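Local atomic coordinates of hypothetical protein (Parabacteroides merdae, PDB entry 4OO3), a protein that is a putative oxidoreductase that probably binds a nicotinamide adenine dinucleotide cofactor through an NAD-binding Rossmann fold, its exact reaction being unassigned. Residues V224-V227 / Q228-F232; V291-K295 / G296-K300; W418-P421 / N422-A425; Q235-Y239 / R240-E244. All coordinates share one frame; numbering follows the deposited sequence.

Contact 1: residues V224-V227 / Q228-F232; sequences VDLV and QWEAF
In the closing turns of helix 220-231, Leu226 and Glu230 meet through the four-residue spacing of the alpha helix. The bond from Glu230 N to Leu226 O is short and nearly straight, 2.7 Å and 168° at the hydrogen. With CG of Glu230 set opposite its own carbonyl carbon (chi1 -67°), the extended chain runs back along the helix and lays OE2 3.8 Å from Leu226 CD1. The buried carboxylate leans here on an apolar neighbour and finds its charge partner outside these two turns, OE1 in a salt bridge with Lys185 and OE2 bonded to Thr157. A leucine in place of Glu230 would probably leave Lys185 without its opposite charge and the Thr157 hydroxyl without this partner. At the helix end, Ala231 N reaches Val227 O at 3.1 Å from well above the carbonyl plane. Ala231 CB also comes within 3.1 Å of Val227 O, and alanine adds no bulk beyond it beside this oxygen, which Phe232 CD1 meets edge-on at 3.5 Å. Val224 and Val227 pack on Tyr292 of strand 282-294, Gln228 touches helix 419-439, and Trp229 makes a cation-pi contact with Arg161 of helix 155-164.

Contact 2: residues V291-K295 / G296-K300; sequences VYKIK and GVTAK
Tyr292 and Ala299 form a hydrogen-bonded antiparallel pair, with Tyr292 N to Ala299 O at 3.0 Å and Ala299 N to Tyr292 O at 2.7 Å, and Ile294 with Val297 forms the next such pair, the strand directions lying 145° apart. On the face carrying these four residues, the methyl of Ala299 sits over one face of the Tyr292 ring in a CH-pi contact, CB 4.0 Å from the ring centroid and displaced toward the rim near CZ. The ring gets there because Tyr292 CG stands between its backbone N and carbonyl carbon (chi1 62°); alanine is small enough to fit beneath it. Ile294 CG2 lies 4.4 Å from Ala299 CB and extends the apolar patch. The element is a beta hairpin closed by a type I' turn from Ile294 to Val297. Lys295 and Gly296 occupy its corners with positive phi, and at Gly296 a beta carbon would run into Lys295 O. On the other face, Val291 is pressed against Lys300, CG2 to CD being 3.4 Å, closer than carbons usually pack, and sets CG1 3.7 Å from Thr298 CG2. The outstretched Lys293 chain passes the Thr298 hydroxyl, its CE 3.4 Å from OG1. At the turn, Lys295 NZ bonds to Gln235, while Lys300 NZ makes a long, weak ion pair with Glu186.

Contact 3: residues W418-P421 / N422-A425; sequences WEVP and NMLA
The indole of Trp418 and the side-chain amide of Asn422 are turned 37° from one another, and Asn422 ND2 approaches the ring obliquely, 3.8 Å from Trp418 CE3. One face of the indole is covered by Glu419 CG, 3.6 Å above the plane and offset toward the rim; the Glu419 carboxylate forms a salt bridge with Arg152 and a hydrogen bond with Tyr146 OH. Both ends of the Asn422 amide are used beyond the helix, OD1 accepting from Ile237 N and ND2 donating to Gln235 O. Asparagine suits the place because one flat group offers an acceptor and a donor side by side, matched to the backbone of an extended loop. With an alanine here, Ile237 N and Gln235 O would probably lose these mates and the loop would be freer to shift off the helix. The Asn422 backbone N bonds to Trp418 O at 3.0 Å, and Leu424 N to Val420 O is almost straight at 174°. Met423, present as selenomethionine, bends at its last torsion (chi3 -80°), which brings CE back to 4.0 Å from Val420 CG2. With Leu424, these two residues pack on Phe135 of helix 125-140. Pro421 has no amide hydrogen to give, which costs nothing in a first turn. The arrangement is that of a helix beginning, here helix 419-439, with Asn422 tying it to loop backbone and Glu419 to side chains.

Contact 4: residues Q235-Y239 / R240-E244; sequences QIIDY and RKDIE
Ile236 reaches Asp242 through a water, which donates to Ile236 O at 2.7 Å and only weakly to Asp242 OD2; the side chain of Ile236 turns to Pro421 and Trp418. Ile237, the buried residue of the group, sets CG2 3.9 Å from Asp242 CB and also against CD1 of Ile243, a branched apolar shape filling the inner side of the turn. Asp238 does most of the bonding. Its N donates to Asp242 OD2 at 2.8 Å, meeting that oxygen from above the carboxylate plane. Its carbonyl oxygen is gripped twice, by Lys241 N from well above the carbonyl plane and by Asp242 N, 2.8 Å away and nearly in line with the C=O. Asp238 is the N-cap residue of the short, weakly bonded helix 239-242, and its carboxylate makes the capping bond: with CG opposite the backbone N (chi1 -178°), OD1 swings forward to accept from Arg240 N at 3.1 Å, while OD2 lies alongside Lys241, 3.5 Å from CD. Tyr239 comes next, its ring met over one face by Arg240 CG, 4.3 Å from the centroid. The Tyr239 ring and the Arg240 guanidinium are inclined by 30°, and Tyr239 OH lies above the guanidinium, 3.6 Å from Arg240 NH2. The same ring stacks with Tyr428 and meets Phe128 edge-to-face. Aspartate suits both ends of the turn, its short side chain letting Asp238 cap Arg240 N and Asp242 accept from Asp238 N. The helix start, together with Arg240 and Lys241 close by but beyond salt-bridge range, is likely to favour the ionised form of Asp238.

Contact 1 is largely buried, contacts 2 and 3 are partly buried, and contact 4 lies at the surface. The chemistry follows: a helix end whose buried acids pair with lysine and arginine from outside it in 1, a hairpin with one apolar face in 2, a helix beginning in 3, capping and water in 4. Contacts 2 and 4 share the mixed sheet, where strands 282-294 and 243-255 are neighbours. Contact 1 packs on the hairpin through Phe232 and on contact 3 through Trp229 and Trp418. Contacts 3 and 4 lie closest, centres about 9 Å apart, the start of helix 419-439 holding loop 235-239, with Ala425 against Tyr239. Contacts 2 and 3 do not touch; 1 and 4 merely adjoin in sequence.

Contact 1: residues V224-V227 / Q228-F232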
loop_
_atom_site.group_PDB
_atom_site.type_symbol
_atom_site.label_atom_id
_atom_site.label_comp_id
_atom_site.label_asym_id
_atom_site.label_seq_id
_atom_site.Cartn_x
_atom_site.Cartn_y
_atom_site.Cartn_z
ATOM N N VAL A 224 7.553 3.935 0.619
ATOM C CA VAL A 224 7.789 5.365 0.462
ATOM C C VAL A 224 6.811 6.167 1.320
ATOM O O VAL A 224 7.206 7.146 1.968
ATOM C CB VAL A 224 7.705 5.782 -1.027
ATOM C CG1 VAL A 224 7.556 7.292 -1.181
ATOM C CG2 VAL A 224 8.944 5.301 -1.766
ATOM N N ASP A 225 5.546 5.741 1.328
ATOM C CA ASP A 225 4.520 6.353 2.164
ATOM C C ASP A 225 4.863 6.225 3.636
ATOM O O ASP A 225 4.670 7.164 4.391
ATOM C CB ASP A 225 3.150 5.716 1.924
ATOM C CG ASP A 225 2.041 6.399 2.728
ATOM O OD1 ASP A 225 1.756 7.579 2.447
ATOM O OD2 ASP A 225 1.460 5.760 3.640
ATOM N N LEU A 226 5.369 5.065 4.046
ATOM C CA LEU A 226 5.743 4.884 5.443
ATOM C C LEU A 226 6.874 5.820 5.861
ATOM O O LEU A 226 6.804 6.385 6.952
ATOM C CB LEU A 226 6.120 3.434 5.760
ATOM C CG LEU A 226 4.977 2.444 5.928
ATOM C CD1 LEU A 226 5.528 1.140 6.478
ATOM C CD2 LEU A 226 3.875 2.979 6.829
ATOM N N VAL A 227 7.904 6.001 5.024
ATOM C CA VAL A 227 9.012 6.877 5.447
ATOM C C VAL A 227 8.511 8.316 5.645
ATOM O O VAL A 227 8.889 8.956 6.613
ATOM C CB VAL A 227 10.363 6.751 4.648
ATOM C CG1 VAL A 227 10.361 5.628 3.628
ATOM C CG2 VAL A 227 10.835 8.076 4.058
ATOM N N GLN A 228 7.628 8.789 4.770
ATOM C CA GLN A 228 6.957 10.087 4.951
ATOM C C GLN A 228 6.115 10.124 6.231
ATOM O O GLN A 228 6.226 11.039 7.042
ATOM C CB GLN A 228 6.041 10.391 3.756
ATOM C CG GLN A 228 6.767 10.561 2.428
ATOM C CD GLN A 228 5.835 10.854 1.259
ATOM O OE1 GLN A 228 4.597 10.744 1.360
ATOM N NE2 GLN A 228 6.428 11.224 0.132
ATOM N N TRP A 229 5.274 9.112 6.395
ATOM C CA TRP A 229 4.271 9.096 7.451
ATOM C C TRP A 229 4.865 8.844 8.849
ATOM O O TRP A 229 4.459 9.473 9.833
ATOM C CB TRP A 229 3.212 8.049 7.101
ATOM C CG TRP A 229 1.992 8.116 7.919
ATOM C CD1 TRP A 229 0.940 8.982 7.772
ATOM C CD2 TRP A 229 1.672 7.279 9.020
ATOM N NE1 TRP A 229 -0.014 8.729 8.722
ATOM C CE2 TRP A 229 0.413 7.690 9.507
ATOM C CE3 TRP A 229 2.329 6.220 9.651
ATOM C CZ2 TRP A 229 -0.196 7.078 10.592
ATOM C CZ3 TRP A 229 1.720 5.616 10.729
ATOM C CH2 TRP A 229 0.471 6.045 11.187
ATOM N N GLU A 230 5.829 7.935 8.938
ATOM C CA GLU A 230 6.491 7.655 10.214
ATOM C C GLU A 230 7.523 8.717 10.597
ATOM O O GLU A 230 7.579 9.145 11.745
ATOM C CB GLU A 230 7.191 6.303 10.169
ATOM C CG GLU A 230 6.262 5.109 10.076
ATOM C CD GLU A 230 6.997 3.842 9.683
ATOM O OE1 GLU A 230 8.136 3.932 9.192
ATOM O OE2 GLU A 230 6.438 2.748 9.852
ATOM N N ALA A 231 8.342 9.124 9.635
ATOM C CA ALA A 231 9.538 9.918 9.920
ATOM C C ALA A 231 9.320 11.416 9.775
ATOM O O ALA A 231 10.127 12.206 10.269
ATOM C CB ALA A 231 10.688 9.465 9.036
ATOM N N PHE A 232 8.237 11.810 9.105
ATOM C CA PHE A 232 7.874 13.226 8.971
ATOM C C PHE A 232 6.377 13.425 9.228
ATOM O O PHE A 232 5.661 13.957 8.372
ATOM C CB PHE A 232 8.258 13.745 7.576
ATOM C CG PHE A 232 9.700 13.509 7.213
ATOM C CD1 PHE A 232 10.106 12.287 6.704
ATOM C CD2 PHE A 232 10.646 14.507 7.392
ATOM C CE1 PHE A 232 11.434 12.059 6.377
ATOM C CE2 PHE A 232 11.971 14.293 7.065
ATOM C CZ PHE A 232 12.368 13.067 6.558
#

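Contact 2: residues V291-K295 / G296-K300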
loop_
_atom_site.group_PDB
_atom_site.type_symbol
_atom_site.label_atom_id
_atom_site.label_comp_id
_atom_site.label_asym_id
_atom_site.label_seq_id
_atom_site.Cartn_x
_atom_site.Cartn_y
_atom_site.Cartn_z
ATOM N N VAL A 291 17.178 4.547 -3.451
ATOM C CA VAL A 291 17.808 5.417 -2.473
ATOM C C VAL A 291 17.483 6.848 -2.872
ATOM O O VAL A 291 17.671 7.240 -4.022
ATOM C CB VAL A 291 19.333 5.217 -2.388
ATOM C CG1 VAL A 291 19.945 6.183 -1.381
ATOM C CG2 VAL A 291 19.646 3.797 -1.975
ATOM N N TYR A 292 16.970 7.614 -1.919
ATOM C CA TYR A 292 16.601 8.992 -2.165
ATOM C C TYR A 292 16.743 9.821 -0.902
ATOM O O TYR A 292 16.733 9.288 0.213
ATOM C CB TYR A 292 15.164 9.076 -2.680
ATOM C CG TYR A 292 14.107 8.552 -1.721
ATOM C CD1 TYR A 292 13.856 7.190 -1.609
ATOM C CD2 TYR A 292 13.344 9.422 -0.942
ATOM C CE1 TYR A 292 12.885 6.708 -0.741
ATOM C CE2 TYR A 292 12.371 8.948 -0.074
ATOM C CZ TYR A 292 12.144 7.590 0.023
ATOM O OH TYR A 292 11.180 7.102 0.884
ATOM N N LYS A 293 16.872 11.127 -1.086
ATOM C CA LYS A 293 16.867 12.056 0.030
ATOM C C LYS A 293 15.498 12.706 0.124
ATOM O O LYS A 293 14.942 13.150 -0.884
ATOM C CB LYS A 293 17.964 13.104 -0.128
ATOM C CG LYS A 293 19.338 12.547 0.189
ATOM C CD LYS A 293 20.447 13.563 0.003
ATOM C CE LYS A 293 21.729 13.056 0.647
ATOM N NZ LYS A 293 22.937 13.741 0.123
ATOM N N ILE A 294 14.952 12.720 1.336
ATOM C CA ILE A 294 13.702 13.397 1.629
ATOM C C ILE A 294 13.985 14.412 2.734
ATOM O O ILE A 294 14.279 14.038 3.871
ATOM C CB ILE A 294 12.568 12.411 2.013
ATOM C CG1 ILE A 294 11.405 13.169 2.664
ATOM C CG2 ILE A 294 13.063 11.324 2.953
ATOM C CD1 ILE A 294 10.107 12.400 2.691
ATOM N N LYS A 295 13.918 15.696 2.375
ATOM C CA LYS A 295 14.274 16.797 3.268
ATOM C C LYS A 295 15.623 16.562 3.934
ATOM O O LYS A 295 15.758 16.704 5.150
ATOM C CB LYS A 295 13.186 17.023 4.325
ATOM C CG LYS A 295 11.795 17.115 3.726
ATOM C CD LYS A 295 10.945 18.205 4.349
ATOM C CE LYS A 295 10.442 17.822 5.724
ATOM N NZ LYS A 295 10.374 19.021 6.603
ATOM N N GLY A 296 16.612 16.186 3.128
ATOM C CA GLY A 296 17.987 16.018 3.603
ATOM C C GLY A 296 18.292 14.651 4.187
ATOM O O GLY A 296 19.456 14.332 4.412
ATOM N N VAL A 297 17.256 13.841 4.425
ATOM C CA VAL A 297 17.407 12.525 5.051
ATOM C C VAL A 297 17.480 11.450 3.976
ATOM O O VAL A 297 16.573 11.339 3.160
ATOM C CB VAL A 297 16.218 12.209 5.987
ATOM C CG1 VAL A 297 16.394 10.843 6.641
ATOM C CG2 VAL A 297 16.072 13.292 7.041
ATOM N N THR A 298 18.550 10.659 3.978
ATOM C CA THR A 298 18.691 9.576 3.017
ATOM C C THR A 298 17.850 8.368 3.450
ATOM O O THR A 298 18.042 7.819 4.537
ATOM C CB THR A 298 20.158 9.142 2.847
ATOM O OG1 THR A 298 20.944 10.251 2.391
ATOM C CG2 THR A 298 20.266 8.014 1.838
ATOM N N ALA A 299 16.912 7.978 2.590
ATOM C CA ALA A 299 16.079 6.814 2.812
ATOM C C ALA A 299 16.392 5.760 1.758
ATOM O O ALA A 299 16.814 6.089 0.652
ATOM C CB ALA A 299 14.611 7.203 2.757
ATOM N N LYS A 300 16.196 4.496 2.113
ATOM C CA LYS A 300 16.380 3.388 1.180
ATOM C C LYS A 300 15.182 2.459 1.290
ATOM O O LYS A 300 14.867 1.984 2.378
ATOM C CB LYS A 300 17.667 2.629 1.505
ATOM C CG LYS A 300 17.779 1.219 0.912
ATOM C CD LYS A 300 18.893 1.094 -0.115
ATOM C CE LYS A 300 19.147 -0.349 -0.526
ATOM N NZ LYS A 300 19.607 -1.190 0.614
#

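Contact 3: residues W418-P421 / N422-A425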
loop_
_atom_site.group_PDB
_atom_site.type_symbol
_atom_site.label_atom_id
_atom_site.label_comp_id
_atom_site.label_asym_id
_atom_site.label_seq_id
_atom_site.Cartn_x
_atom_site.Cartn_y
_atom_site.Cartn_z
ATOM N N TRP A 418 -1.915 17.588 4.374
ATOM C CA TRP A 418 -0.716 16.900 3.894
ATOM C C TRP A 418 -0.981 15.776 2.885
ATOM O O TRP A 418 -0.067 15.373 2.170
ATOM C CB TRP A 418 0.094 16.365 5.088
ATOM C CG TRP A 418 -0.717 15.548 6.061
ATOM C CD1 TRP A 418 -1.364 16.008 7.175
ATOM C CD2 TRP A 418 -0.988 14.142 5.995
ATOM N NE1 TRP A 418 -2.010 14.977 7.805
ATOM C CE2 TRP A 418 -1.790 13.819 7.109
ATOM C CE3 TRP A 418 -0.617 13.121 5.110
ATOM C CZ2 TRP A 418 -2.237 12.519 7.363
ATOM C CZ3 TRP A 418 -1.060 11.827 5.361
ATOM C CH2 TRP A 418 -1.862 11.539 6.482
ATOM N N GLU A 419 -2.219 15.289 2.804
ATOM C CA GLU A 419 -2.510 14.051 2.060
ATOM C C GLU A 419 -2.242 14.124 0.549
ATOM O O GLU A 419 -1.527 13.279 0.014
ATOM C CB GLU A 419 -3.940 13.565 2.332
ATOM C CG GLU A 419 -4.082 12.795 3.645
ATOM C CD GLU A 419 -3.777 11.309 3.516
ATOM O OE1 GLU A 419 -3.031 10.904 2.596
ATOM O OE2 GLU A 419 -4.298 10.521 4.335
ATOM N N VAL A 420 -2.809 15.112 -0.137
ATOM C CA VAL A 420 -2.634 15.218 -1.581
ATOM C C VAL A 420 -1.180 15.515 -1.941
ATOM O O VAL A 420 -0.576 14.768 -2.721
ATOM C CB VAL A 420 -3.582 16.258 -2.210
ATOM C CG1 VAL A 420 -3.205 16.533 -3.666
ATOM C CG2 VAL A 420 -5.021 15.776 -2.111
ATOM N N PRO A 421 -0.594 16.577 -1.364
ATOM C CA PRO A 421 0.812 16.813 -1.711
ATOM C C PRO A 421 1.725 15.609 -1.415
ATOM O O PRO A 421 2.632 15.339 -2.190
ATOM C CB PRO A 421 1.199 18.045 -0.875
ATOM C CG PRO A 421 0.106 18.235 0.118
ATOM C CD PRO A 421 -1.125 17.601 -0.446
ATOM N N ASN A 422 1.467 14.885 -0.329
ATOM C CA ASN A 422 2.290 13.720 0.028
ATOM C C ASN A 422 2.040 12.473 -0.817
ATOM O O ASN A 422 2.969 11.680 -1.018
ATOM C CB ASN A 422 2.162 13.400 1.519
ATOM C CG ASN A 422 2.720 14.512 2.397
ATOM O OD1 ASN A 422 3.199 15.536 1.900
ATOM N ND2 ASN A 422 2.669 14.313 3.704
HETATM N N MSE A 423 0.816 12.297 -1.317
HETATM C CA MSE A 423 0.541 11.250 -2.310
HETATM C C MSE A 423 1.343 11.558 -3.559
HETATM O O MSE A 423 2.009 10.680 -4.121
HETATM C CB MSE A 423 -0.953 11.126 -2.634
HETATM C CG MSE A 423 -1.713 10.403 -1.525
HETATM SE SE MSE A 423 -3.588 10.085 -2.026
HETATM C CE MSE A 423 -4.358 11.856 -1.656
ATOM N N LEU A 424 1.318 12.814 -3.988
ATOM C CA LEU A 424 2.121 13.239 -5.131
ATOM C C LEU A 424 3.625 13.075 -4.901
ATOM O O LEU A 424 4.327 12.593 -5.782
ATOM C CB LEU A 424 1.807 14.685 -5.501
ATOM C CG LEU A 424 0.471 14.911 -6.206
ATOM C CD1 LEU A 424 0.254 16.404 -6.399
ATOM C CD2 LEU A 424 0.433 14.173 -7.538
ATOM N N ALA A 425 4.124 13.458 -3.727
ATOM C CA ALA A 425 5.552 13.282 -3.426
ATOM C C ALA A 425 5.939 11.813 -3.476
ATOM O O ALA A 425 7.012 11.458 -3.966
ATOM C CB ALA A 425 5.906 13.879 -2.070
#

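Contact 4: residues Q235-Y239 / R240-E244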
loop_
_atom_site.group_PDB
_atom_site.type_symbol
_atom_site.label_atom_id
_atom_site.label_comp_id
_atom_site.label_asym_id
_atom_site.label_seq_id
_atom_site.Cartn_x
_atom_site.Cartn_y
_atom_site.Cartn_z
ATOM N N GLN A 235 3.867 16.406 8.143
ATOM C CA GLN A 235 4.598 17.440 7.410
ATOM C C GLN A 235 4.263 17.341 5.926
ATOM O O GLN A 235 4.273 16.248 5.352
ATOM C CB GLN A 235 6.106 17.283 7.601
ATOM C CG GLN A 235 6.564 17.396 9.047
ATOM C CD GLN A 235 8.045 17.129 9.198
ATOM O OE1 GLN A 235 8.849 17.567 8.379
ATOM N NE2 GLN A 235 8.415 16.400 10.242
ATOM N N ILE A 236 3.973 18.491 5.315
ATOM C CA ILE A 236 3.678 18.575 3.890
ATOM C C ILE A 236 4.980 18.441 3.121
ATOM O O ILE A 236 5.889 19.234 3.320
ATOM C CB ILE A 236 3.004 19.917 3.539
ATOM C CG1 ILE A 236 1.653 20.022 4.259
ATOM C CG2 ILE A 236 2.834 20.063 2.030
ATOM C CD1 ILE A 236 0.877 21.285 3.978
ATOM N N ILE A 237 5.081 17.431 2.261
ATOM C CA ILE A 237 6.283 17.230 1.449
ATOM C C ILE A 237 6.064 17.882 0.085
ATOM O O ILE A 237 5.110 17.537 -0.622
ATOM C CB ILE A 237 6.605 15.731 1.246
ATOM C CG1 ILE A 237 6.613 14.958 2.581
ATOM C CG2 ILE A 237 7.934 15.557 0.515
ATOM C CD1 ILE A 237 7.674 15.389 3.572
ATOM N N ASP A 238 6.929 18.833 -0.272
ATOM C CA ASP A 238 6.902 19.461 -1.588
ATOM C C ASP A 238 7.872 18.694 -2.477
ATOM O O ASP A 238 9.086 18.811 -2.322
ATOM C CB ASP A 238 7.306 20.937 -1.492
ATOM C CG ASP A 238 7.249 21.661 -2.841
ATOM O OD1 ASP A 238 6.987 21.018 -3.883
ATOM O OD2 ASP A 238 7.481 22.887 -2.857
ATOM N N TYR A 239 7.343 17.915 -3.414
ATOM C CA TYR A 239 8.184 17.007 -4.189
ATOM C C TYR A 239 9.136 17.758 -5.120
ATOM O O TYR A 239 10.181 17.233 -5.496
ATOM C CB TYR A 239 7.339 15.960 -4.938
ATOM C CG TYR A 239 6.651 16.429 -6.198
ATOM C CD1 TYR A 239 7.349 16.519 -7.394
ATOM C CD2 TYR A 239 5.298 16.760 -6.202
ATOM C CE1 TYR A 239 6.733 16.948 -8.550
ATOM C CE2 TYR A 239 4.671 17.182 -7.357
ATOM C CZ TYR A 239 5.401 17.273 -8.524
ATOM O OH TYR A 239 4.816 17.691 -9.680
ATOM N N ARG A 240 8.783 18.992 -5.468
ATOM C CA ARG A 240 9.661 19.846 -6.271
ATOM C C ARG A 240 10.930 20.276 -5.522
ATOM O O ARG A 240 11.956 20.550 -6.147
ATOM C CB ARG A 240 8.896 21.075 -6.766
ATOM C CG ARG A 240 7.744 20.730 -7.696
ATOM C CD ARG A 240 7.139 21.970 -8.327
ATOM N NE ARG A 240 5.955 21.662 -9.132
ATOM C CZ ARG A 240 4.736 21.428 -8.644
ATOM N NH1 ARG A 240 4.507 21.447 -7.334
ATOM N NH2 ARG A 240 3.731 21.167 -9.476
ATOM N N LYS A 241 10.864 20.317 -4.194
ATOM C CA LYS A 241 11.960 20.839 -3.378
ATOM C C LYS A 241 12.586 19.838 -2.414
ATOM O O LYS A 241 13.748 19.973 -2.074
ATOM C CB LYS A 241 11.464 22.044 -2.575
ATOM C CG LYS A 241 11.039 23.207 -3.452
ATOM C CD LYS A 241 10.609 24.409 -2.630
ATOM C CE LYS A 241 10.346 25.607 -3.531
ATOM N NZ LYS A 241 9.976 26.821 -2.756
ATOM N N ASP A 242 11.823 18.847 -1.963
ATOM C CA ASP A 242 12.241 18.021 -0.835
ATOM C C ASP A 242 12.791 16.652 -1.220
ATOM O O ASP A 242 13.355 15.957 -0.373
ATOM C CB ASP A 242 11.057 17.824 0.115
ATOM C CG ASP A 242 10.590 19.126 0.758
ATOM O OD1 ASP A 242 11.415 20.042 0.933
ATOM O OD2 ASP A 242 9.388 19.225 1.095
ATOM N N ILE A 243 12.620 16.260 -2.481
ATOM C CA ILE A 243 12.986 14.919 -2.919
ATOM C C ILE A 243 14.093 14.975 -3.955
ATOM O O ILE A 243 13.960 15.629 -4.985
ATOM C CB ILE A 243 11.786 14.156 -3.528
ATOM C CG1 ILE A 243 10.626 14.061 -2.530
ATOM C CG2 ILE A 243 12.206 12.763 -3.978
ATOM C CD1 ILE A 243 10.914 13.211 -1.307
ATOM N N GLU A 244 15.174 14.260 -3.669
ATOM C CA GLU A 244 16.277 14.084 -4.594
ATOM C C GLU A 244 16.548 12.593 -4.700
ATOM O O GLU A 244 16.868 11.948 -3.701
ATOM C CB GLU A 244 17.529 14.800 -4.071
ATOM C CG GLU A 244 18.715 14.786 -5.031
ATOM C CD GLU A 244 20.029 15.223 -4.388
ATOM O OE1 GLU A 244 20.029 15.729 -3.245
ATOM O OE2 GLU A 244 21.078 15.052 -5.035
HETATM O O HOH W 1 8.306 19.769 4.317
#